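Long-range contacts in cytosol aminopeptidase (Coxiella burnetii, PDB 3IJ3), which probably acts as a manganese-dependent metalloaminopeptidase of the M17 family, cleaving residues from the N-terminal end of peptides: residues S358-A363 with H447-A452; A374-Q379 with W398-F403. All coordinates share one frame; numbering follows the deposited sequence. Where two conformers were deposited one is given.

Contact 1: residues S358-A363 with H447-A452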
ATOM      1  N   SER A 358      27.136 -13.497  -2.668  1.00 15.73           N
ATOM      2  CA  SER A 358      26.186 -12.489  -3.071  1.00 16.74           C
ATOM      3  C   SER A 358      25.289 -12.129  -1.906  1.00 18.16           C
ATOM      4  O   SER A 358      24.958 -12.958  -1.105  1.00 18.16           O
ATOM      5  CB  SER A 358      25.357 -13.038  -4.223  1.00 19.51           C
ATOM      6  OG  SER A 358      24.523 -12.046  -4.757  1.00 23.10           O
ATOM      7  N   THR A 359      24.942 -10.857  -1.787  1.00 23.94           N
ATOM      8  CA  THR A 359      24.039 -10.426  -0.724  1.00 25.48           C
ATOM      9  C   THR A 359      22.586 -10.520  -1.148  1.00 29.17           C
ATOM     10  O   THR A 359      22.193 -10.247  -2.312  1.00 28.66           O
ATOM     11  CB  THR A 359      24.316  -9.005  -0.256  1.00 25.79           C
ATOM     12  OG1 THR A 359      24.502  -8.155  -1.404  1.00 24.37           O
ATOM     13  CG2 THR A 359      25.555  -8.966   0.627  1.00 26.52           C
ATOM     14  N   LEU A 360      21.769 -10.909  -0.170  1.00 32.38           N
ATOM     15  CA  LEU A 360      20.327 -11.022  -0.333  1.00 33.96           C
ATOM     16  C   LEU A 360      19.670  -9.668  -0.252  1.00 34.69           C
ATOM     17  O   LEU A 360      20.092  -8.844   0.567  1.00 36.48           O
ATOM     18  CB  LEU A 360      19.742 -11.818   0.843  1.00 34.33           C
ATOM     19  CG  LEU A 360      20.026 -13.295   0.848  1.00 35.12           C
ATOM     20  CD1 LEU A 360      19.797 -13.960   2.162  1.00 34.24           C
ATOM     21  CD2 LEU A 360      19.163 -13.914  -0.277  1.00 38.47           C
ATOM     22  N   THR A 361      18.639  -9.440  -1.066  1.00 34.57           N
ATOM     23  CA  THR A 361      17.837  -8.185  -0.971  1.00 37.08           C
ATOM     24  C   THR A 361      16.334  -8.539  -1.004  1.00 38.64           C
ATOM     25  O   THR A 361      15.905  -9.387  -1.813  1.00 34.81           O
ATOM     26  CB  THR A 361      18.168  -7.182  -2.083  1.00 37.45           C
ATOM     27  OG1 THR A 361      17.862  -7.767  -3.366  1.00 36.45           O
ATOM     28  CG2 THR A 361      19.677  -6.790  -2.008  1.00 37.48           C
ATOM     29  N   GLY A 362      15.565  -7.886  -0.118  1.00 39.94           N
ATOM     30  CA  GLY A 362      14.115  -8.109   0.026  1.00 42.15           C
ATOM     31  C   GLY A 362      13.781  -9.008   1.222  1.00 44.33           C
ATOM     32  O   GLY A 362      14.248 -10.153   1.288  1.00 44.61           O
ATOM     33  N   ALA A 363      12.969  -8.506   2.160  1.00 46.15           N
ATOM     34  CA  ALA A 363      12.589  -9.260   3.382  1.00 47.23           C
ATOM     35  C   ALA A 363      12.131 -10.726   3.123  1.00 47.82           C
ATOM     36  O   ALA A 363      12.509 -11.677   3.861  1.00 48.88           O
ATOM     37  CB  ALA A 363      11.490  -8.491   4.151  1.00 46.99           C
ATOM     38  N   HIS A 447      27.570 -21.301  -4.507  1.00 13.13           N
ATOM     39  CA  HIS A 447      27.033 -19.939  -4.459  1.00 13.31           C
ATOM     40  C   HIS A 447      26.474 -19.707  -3.071  1.00 12.81           C
ATOM     41  O   HIS A 447      25.628 -20.481  -2.591  1.00 14.11           O
ATOM     42  CB  HIS A 447      25.942 -19.794  -5.516  1.00 14.60           C
ATOM     43  CG  HIS A 447      25.012 -18.641  -5.298  1.00 19.59           C
ATOM     44  ND1 HIS A 447      25.373 -17.331  -5.528  1.00 23.65           N
ATOM     45  CD2 HIS A 447      23.704 -18.614  -4.951  1.00 24.05           C
ATOM     46  CE1 HIS A 447      24.351 -16.546  -5.251  1.00 19.34           C
ATOM     47  NE2 HIS A 447      23.317 -17.299  -4.930  1.00 27.95           N
ATOM     48  N   PHE A 448      26.928 -18.625  -2.444  1.00 13.50           N
ATOM     49  CA  PHE A 448      26.495 -18.245  -1.136  1.00 13.65           C
ATOM     50  C   PHE A 448      25.650 -16.974  -1.182  1.00 14.18           C
ATOM     51  O   PHE A 448      26.086 -15.941  -1.760  1.00 16.27           O
ATOM     52  CB  PHE A 448      27.679 -17.967  -0.197  1.00 14.14           C
ATOM     53  CG  PHE A 448      28.370 -19.189   0.270  1.00 16.43           C
ATOM     54  CD1 PHE A 448      27.947 -19.830   1.419  1.00 19.95           C
ATOM     55  CD2 PHE A 448      29.437 -19.712  -0.426  1.00 17.32           C
ATOM     56  CE1 PHE A 448      28.589 -20.981   1.852  1.00 18.68           C
ATOM     57  CE2 PHE A 448      30.087 -20.868   0.017  1.00 17.82           C
ATOM     58  CZ  PHE A 448      29.659 -21.491   1.140  1.00 17.66           C
ATOM     59  N   ASP A 449      24.445 -17.059  -0.630  0.50 14.18           N
ATOM     60  CA  ASP A 449      23.568 -15.891  -0.471  0.50 14.75           C
ATOM     61  C   ASP A 449      23.715 -15.537   0.998  0.50 14.45           C
ATOM     62  O   ASP A 449      23.428 -16.364   1.891  0.50 15.82           O
ATOM     63  CB  ASP A 449      22.119 -16.189  -0.805  0.50 15.09           C
ATOM     64  CG  ASP A 449      21.884 -16.327  -2.279  0.50 16.87           C
ATOM     65  OD1 ASP A 449      22.571 -15.627  -3.037  0.50 17.70           O
ATOM     66  OD2 ASP A 449      20.997 -17.130  -2.674  0.50 18.44           O
ATOM     67  N   ILE A 450      24.185 -14.326   1.255  1.00 13.58           N
ATOM     68  CA  ILE A 450      24.431 -13.880   2.634  1.00 14.64           C
ATOM     69  C   ILE A 450      23.769 -12.532   2.945  1.00 15.58           C
ATOM     70  O   ILE A 450      23.525 -11.735   2.030  1.00 16.61           O
ATOM     71  CB  ILE A 450      25.964 -13.737   2.864  1.00 15.57           C
ATOM     72  CG1 ILE A 450      26.552 -12.699   1.903  1.00 17.26           C
ATOM     73  CG2 ILE A 450      26.689 -15.075   2.699  1.00 17.35           C
ATOM     74  CD1 ILE A 450      28.040 -12.387   2.145  1.00 21.89           C
ATOM     75  N   PHE A 451      23.486 -12.285   4.215  1.00 14.00           N
ATOM     76  CA  PHE A 451      22.875 -11.003   4.598  1.00 13.58           C
ATOM     77  C   PHE A 451      23.978  -9.941   4.896  1.00 13.30           C
ATOM     78  O   PHE A 451      23.785  -8.752   4.648  1.00 14.70           O
ATOM     79  CB  PHE A 451      21.918 -11.240   5.754  1.00 14.84           C
ATOM     80  CG  PHE A 451      21.134 -10.031   6.154  1.00 15.57           C
ATOM     81  CD1 PHE A 451      20.190  -9.501   5.313  1.00 17.53           C
ATOM     82  CD2 PHE A 451      21.299  -9.463   7.395  1.00 16.74           C
ATOM     83  CE1 PHE A 451      19.461  -8.383   5.676  1.00 19.80           C
ATOM     84  CE2 PHE A 451      20.547  -8.356   7.758  1.00 15.34           C
ATOM     85  CZ  PHE A 451      19.642  -7.830   6.896  1.00 17.16           C
ATOM     86  N   ALA A 452      25.117 -10.393   5.434  1.00 14.08           N
ATOM     87  CA  ALA A 452      26.302  -9.554   5.666  1.00 14.32           C
ATOM     88  C   ALA A 452      26.088  -8.380   6.596  1.00 11.62           C
ATOM     89  O   ALA A 452      26.752  -7.371   6.456  1.00 11.91           O
ATOM     90  CB  ALA A 452      26.872  -9.060   4.305  1.00 14.18           C
TER

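Contact 2: residues A374-Q379 with W398-F403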
ATOM      1  N   ALA A 374      22.752 -19.001   2.980  1.00 14.21           N
ATOM      2  CA  ALA A 374      22.278 -20.040   2.104  1.00 14.37           C
ATOM      3  C   ALA A 374      23.384 -20.487   1.171  1.00 13.92           C
ATOM      4  O   ALA A 374      24.070 -19.665   0.560  1.00 14.60           O
ATOM      5  CB  ALA A 374      21.106 -19.526   1.270  1.00 14.63           C
ATOM      6  N   LEU A 375      23.529 -21.797   1.049  1.00 14.12           N
ATOM      7  CA  LEU A 375      24.493 -22.418   0.156  1.00 15.16           C
ATOM      8  C   LEU A 375      23.787 -23.154  -0.948  1.00 13.94           C
ATOM      9  O   LEU A 375      22.853 -23.941  -0.690  1.00 14.28           O
ATOM     10  CB  LEU A 375      25.344 -23.452   0.893  1.00 14.50           C
ATOM     11  CG  LEU A 375      26.207 -24.434   0.060  1.00 16.95           C
ATOM     12  CD1 LEU A 375      27.353 -23.701  -0.732  1.00 15.08           C
ATOM     13  CD2 LEU A 375      26.799 -25.535   0.944  1.00 15.04           C
ATOM     14  N   PHE A 376      24.198 -22.885  -2.172  1.00 15.09           N
ATOM     15  CA  PHE A 376      23.768 -23.654  -3.330  1.00 14.79           C
ATOM     16  C   PHE A 376      25.034 -24.244  -3.950  1.00 15.00           C
ATOM     17  O   PHE A 376      26.069 -23.584  -4.028  1.00 15.26           O
ATOM     18  CB  PHE A 376      23.072 -22.802  -4.390  1.00 14.85           C
ATOM     19  CG  PHE A 376      21.776 -22.170  -3.941  1.00 15.19           C
ATOM     20  CD1 PHE A 376      20.551 -22.760  -4.265  1.00 14.84           C
ATOM     21  CD2 PHE A 376      21.776 -21.005  -3.176  1.00 16.33           C
ATOM     22  CE1 PHE A 376      19.356 -22.164  -3.871  1.00 14.76           C
ATOM     23  CE2 PHE A 376      20.577 -20.414  -2.775  1.00 15.68           C
ATOM     24  CZ  PHE A 376      19.385 -20.969  -3.135  1.00 14.68           C
ATOM     25  N   ALA A 377      24.951 -25.476  -4.441  1.00 14.65           N
ATOM     26  CA  ALA A 377      26.091 -26.071  -5.104  1.00 14.03           C
ATOM     27  C   ALA A 377      25.618 -27.044  -6.178  1.00 13.77           C
ATOM     28  O   ALA A 377      24.646 -27.781  -5.984  1.00 12.86           O
ATOM     29  CB  ALA A 377      27.022 -26.758  -4.114  1.00 15.19           C
ATOM     30  N   ASN A 378      26.313 -27.019  -7.310  1.00 12.89           N
ATOM     31  CA  ASN A 378      25.974 -27.868  -8.448  1.00 14.08           C
ATOM     32  C   ASN A 378      26.496 -29.281  -8.363  1.00 15.75           C
ATOM     33  O   ASN A 378      26.159 -30.111  -9.226  1.00 17.76           O
ATOM     34  CB  ASN A 378      26.381 -27.231  -9.773  1.00 14.31           C
ATOM     35  CG  ASN A 378      27.879 -27.143  -9.963  1.00 15.76           C
ATOM     36  OD1 ASN A 378      28.651 -27.481  -9.068  1.00 15.27           O
ATOM     37  ND2 ASN A 378      28.307 -26.670 -11.152  1.00 15.16           N
ATOM     38  N   GLN A 379      27.313 -29.559  -7.350  1.00 14.53           N
ATOM     39  CA  GLN A 379      27.861 -30.894  -7.119  1.00 15.90           C
ATOM     40  C   GLN A 379      27.650 -31.274  -5.659  1.00 14.65           C
ATOM     41  O   GLN A 379      28.000 -30.514  -4.746  1.00 15.52           O
ATOM     42  CB  GLN A 379      29.352 -30.955  -7.502  1.00 15.50           C
ATOM     43  CG  GLN A 379      29.560 -30.846  -9.043  1.00 19.59           C
ATOM     44  CD  GLN A 379      30.982 -31.092  -9.466  1.00 25.24           C
ATOM     45  OE1 GLN A 379      31.793 -31.588  -8.687  1.00 22.92           O
ATOM     46  NE2 GLN A 379      31.292 -30.775 -10.731  1.00 25.23           N
ATOM     47  N   TRP A 398      23.436 -23.298   5.438  1.00 14.56           N
ATOM     48  CA  TRP A 398      22.407 -24.281   5.168  1.00 12.95           C
ATOM     49  C   TRP A 398      22.212 -24.387   3.680  1.00 11.96           C
ATOM     50  O   TRP A 398      22.077 -23.382   2.996  1.00 13.47           O
ATOM     51  CB  TRP A 398      21.081 -23.895   5.860  1.00 13.84           C
ATOM     52  CG  TRP A 398      20.088 -25.029   5.879  1.00 14.89           C
ATOM     53  CD1 TRP A 398      19.062 -25.275   4.974  1.00 12.82           C
ATOM     54  CD2 TRP A 398      20.069 -26.105   6.798  1.00 13.89           C
ATOM     55  NE1 TRP A 398      18.429 -26.428   5.309  1.00 12.29           N
ATOM     56  CE2 TRP A 398      19.016 -26.962   6.420  1.00 13.99           C
ATOM     57  CE3 TRP A 398      20.842 -26.438   7.920  1.00 14.60           C
ATOM     58  CZ2 TRP A 398      18.699 -28.110   7.139  1.00 14.84           C
ATOM     59  CZ3 TRP A 398      20.533 -27.593   8.622  1.00 15.93           C
ATOM     60  CH2 TRP A 398      19.473 -28.411   8.229  1.00 17.65           C
ATOM     61  N   ARG A 399      22.116 -25.616   3.184  1.00 11.80           N
ATOM     62  CA  ARG A 399      21.960 -25.810   1.745  1.00 12.52           C
ATOM     63  C   ARG A 399      20.505 -25.626   1.280  1.00 13.16           C
ATOM     64  O   ARG A 399      19.558 -26.136   1.927  1.00 13.24           O
ATOM     65  CB  ARG A 399      22.422 -27.205   1.348  1.00 13.08           C
ATOM     66  CG  ARG A 399      22.571 -27.377  -0.171  1.00 15.38           C
ATOM     67  CD  ARG A 399      22.847 -28.823  -0.589  1.00 16.74           C
ATOM     68  NE  ARG A 399      23.213 -28.898  -2.001  1.00 15.45           N
ATOM     69  CZ  ARG A 399      23.505 -30.036  -2.628  1.00 14.99           C
ATOM     70  NH1 ARG A 399      23.471 -31.184  -1.973  1.00 15.59           N
ATOM     71  NH2 ARG A 399      23.832 -30.015  -3.917  1.00 18.81           N
ATOM     72  N   LEU A 400      20.351 -24.900   0.170  1.00 13.34           N
ATOM     73  CA  LEU A 400      19.071 -24.744  -0.520  1.00 12.45           C
ATOM     74  C   LEU A 400      19.262 -25.391  -1.897  1.00 13.74           C
ATOM     75  O   LEU A 400      20.381 -25.503  -2.382  1.00 14.03           O
ATOM     76  CB  LEU A 400      18.620 -23.289  -0.609  1.00 14.42           C
ATOM     77  CG  LEU A 400      18.209 -22.655   0.733  1.00 12.81           C
ATOM     78  CD1 LEU A 400      17.771 -21.183   0.479  1.00 12.49           C
ATOM     79  CD2 LEU A 400      17.102 -23.418   1.424  1.00 16.54           C
ATOM     80  N   PRO A 401      18.165 -25.800  -2.534  1.00 13.57           N
ATOM     81  CA  PRO A 401      18.286 -26.555  -3.778  1.00 14.79           C
ATOM     82  C   PRO A 401      18.279 -25.807  -5.096  1.00 14.61           C
ATOM     83  O   PRO A 401      17.590 -24.782  -5.246  1.00 14.24           O
ATOM     84  CB  PRO A 401      17.023 -27.428  -3.735  1.00 15.92           C
ATOM     85  CG  PRO A 401      15.993 -26.500  -3.106  1.00 16.05           C
ATOM     86  CD  PRO A 401      16.763 -25.763  -2.039  1.00 14.44           C
ATOM     87  N   LEU A 402      19.023 -26.340  -6.067  1.00 14.15           N
ATOM     88  CA  LEU A 402      18.960 -25.852  -7.445  1.00 13.80           C
ATOM     89  C   LEU A 402      17.838 -26.730  -8.042  1.00 15.45           C
ATOM     90  O   LEU A 402      18.098 -27.723  -8.755  1.00 14.71           O
ATOM     91  CB  LEU A 402      20.312 -26.007  -8.149  1.00 15.49           C
ATOM     92  CG  LEU A 402      21.428 -25.075  -7.719  1.00 16.56           C
ATOM     93  CD1 LEU A 402      22.805 -25.560  -8.168  1.00 18.18           C
ATOM     94  CD2 LEU A 402      21.172 -23.651  -8.208  1.00 15.33           C
ATOM     95  N   PHE A 403      16.585 -26.403  -7.670  1.00 15.18           N
ATOM     96  CA  PHE A 403      15.401 -27.186  -8.034  1.00 14.05           C
ATOM     97  C   PHE A 403      15.049 -26.927  -9.495  1.00 15.44           C
ATOM     98  O   PHE A 403      14.450 -25.919  -9.828  1.00 13.86           O
ATOM     99  CB  PHE A 403      14.261 -26.865  -7.090  1.00 14.43           C
ATOM    100  CG  PHE A 403      13.111 -27.799  -7.184  1.00 14.54           C
ATOM    101  CD1 PHE A 403      13.269 -29.141  -6.881  1.00 18.28           C
ATOM    102  CD2 PHE A 403      11.845 -27.348  -7.529  1.00 12.72           C
ATOM    103  CE1 PHE A 403      12.203 -30.013  -6.957  1.00 17.67           C
ATOM    104  CE2 PHE A 403      10.774 -28.223  -7.605  1.00 14.75           C
ATOM    105  CZ  PHE A 403      10.948 -29.546  -7.325  1.00 16.27           C
TER
HETATM  106  O   HOH W   1      22.360 -26.803  -3.888  1.00 12.47           O

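Contact 1: residues S358-A363 with H447-A452
Ser358 and Thr359 pair with Asp449 and Ile450 as neighbouring parallel strands in the central sheet of the M17 catalytic domain. Three backbone bonds join them in the parallel pattern, in which the N-H and C=O of one residue reach to either side of the residue opposite. Ser358 N donates to Phe448 O at 2.8 Å, Ile450 N returns a bond to Ser358 O at 2.8 Å, and Leu360 N, already beyond the strand, reaches Ile450 O at 2.9 Å. Two CA-H groups, of Asp449 and Thr359, add weaker contacts to Ser358 O and Ile450 O respectively.

On one face of the sheet lie Ser358 and Asp449. Serine is small enough for the imidazole of His447 to settle obliquely beside it, with His447 CE1 3.8 Å from Ser358 CB, while His447 ND1 is hydrogen-bonded to Asp356. Leu360 packs against Asp449, its CD2 lying 3.8 Å from Asp449 CB.

Thr359 and Ile450 occupy the other face. Ile450 CG1 lies 3.4 Å from Ser358 O, and the branched apolar side chain suits a buried place where it also packs on His279 of helix 275-289. With chi1 at 45°, Thr359 sets OG1 between its backbone N and carbonyl carbon and turns CG2 to the second strand. A threonine suits this place because its two branches do different work: OG1 bonds Asp273, a residue of the lithium site, while the methyl packs. Thr359 O also receives Lys250, another residue of that site, so the strand end is a second-shell element of the metal centre. On the apolar side, Thr359 CG2 meets the methyl of Ala452, the CB, at 3.9 Å.

Contact 2: residues A374-Q379 with W398-F403
Phe376 packs against Leu400 and Leu402, and Arg399 reaches from the neighbouring strand to Ala377. The pairing of the two strands is short and parallel: Leu375 N bonds Trp398 O, and Leu400 N bonds Leu375 O at 2.8 Å. Beyond Leu400 the direct backbone bonding gives way to side chains and a water.

Phe376 has the most surface buried here. A chi1 of -64° sets CG beside the backbone N, anti to the carbonyl carbon, and the ring lies obliquely across Leu400, whose CB is 3.5 Å from Phe376 CZ. Pro401 O comes to the ring's edge near its plane, 3.4 Å from Phe376 CE1, where the C-H groups probably carry a slight positive charge. A large flat hydrocarbon suits this place, filling the ground between the strands and helix 427-436.

Arg399 owes its reach to an extended chain from CG to NE. Its NH2 donates to Ala377 O at 3.2 Å; the acceptor lies near the guanidinium plane, although the donor sits 36° out of the carbonyl plane. The same NH2 forms a salt bridge with Asp380, at the start of helix 380-393. NE donates to a water, which also accepts from Ala377 N; the water oxygen in turn donates to Leu400 O at 2.8 Å. That water thus bridges Ala377 N and Leu400 O, where a regular parallel pair would bond directly.

Leu402, centre of an inverse gamma turn, brings CD1 to 3.6 Å from Ala377 O, and CD2 to the Phe376 ring; its branched end spans both. At the other end, Trp398 NE1 bonds Arg399 O of the second subunit, and the reverse bond also forms, placing this edge at a subunit interface. Strand 374-377, helix 380-393 and strand 398-399 together make a beta-alpha-beta unit, whose two parallel strands meet here.

In the fold
The centres of the two contacts lie 14 Å apart within one mixed sheet of the catalytic domain. Along the chain, both segments of contact 2 fall between 358-363 and 447-452, so the beta-alpha-beta unit is inserted between the partners of contact 1. Strand 445-454 joins them: it runs parallel to 353-359 on one side and antiparallel to 374-377 on the other, with probable backbone bonds from His447 N to Phe376 O and from Asp449 N to Ala374 O. The order 353-359, 445-454, 374-377, 398-399 thus leads across the sheet from the surroundings of the metal site at contact 1 to a subunit interface at contact 2.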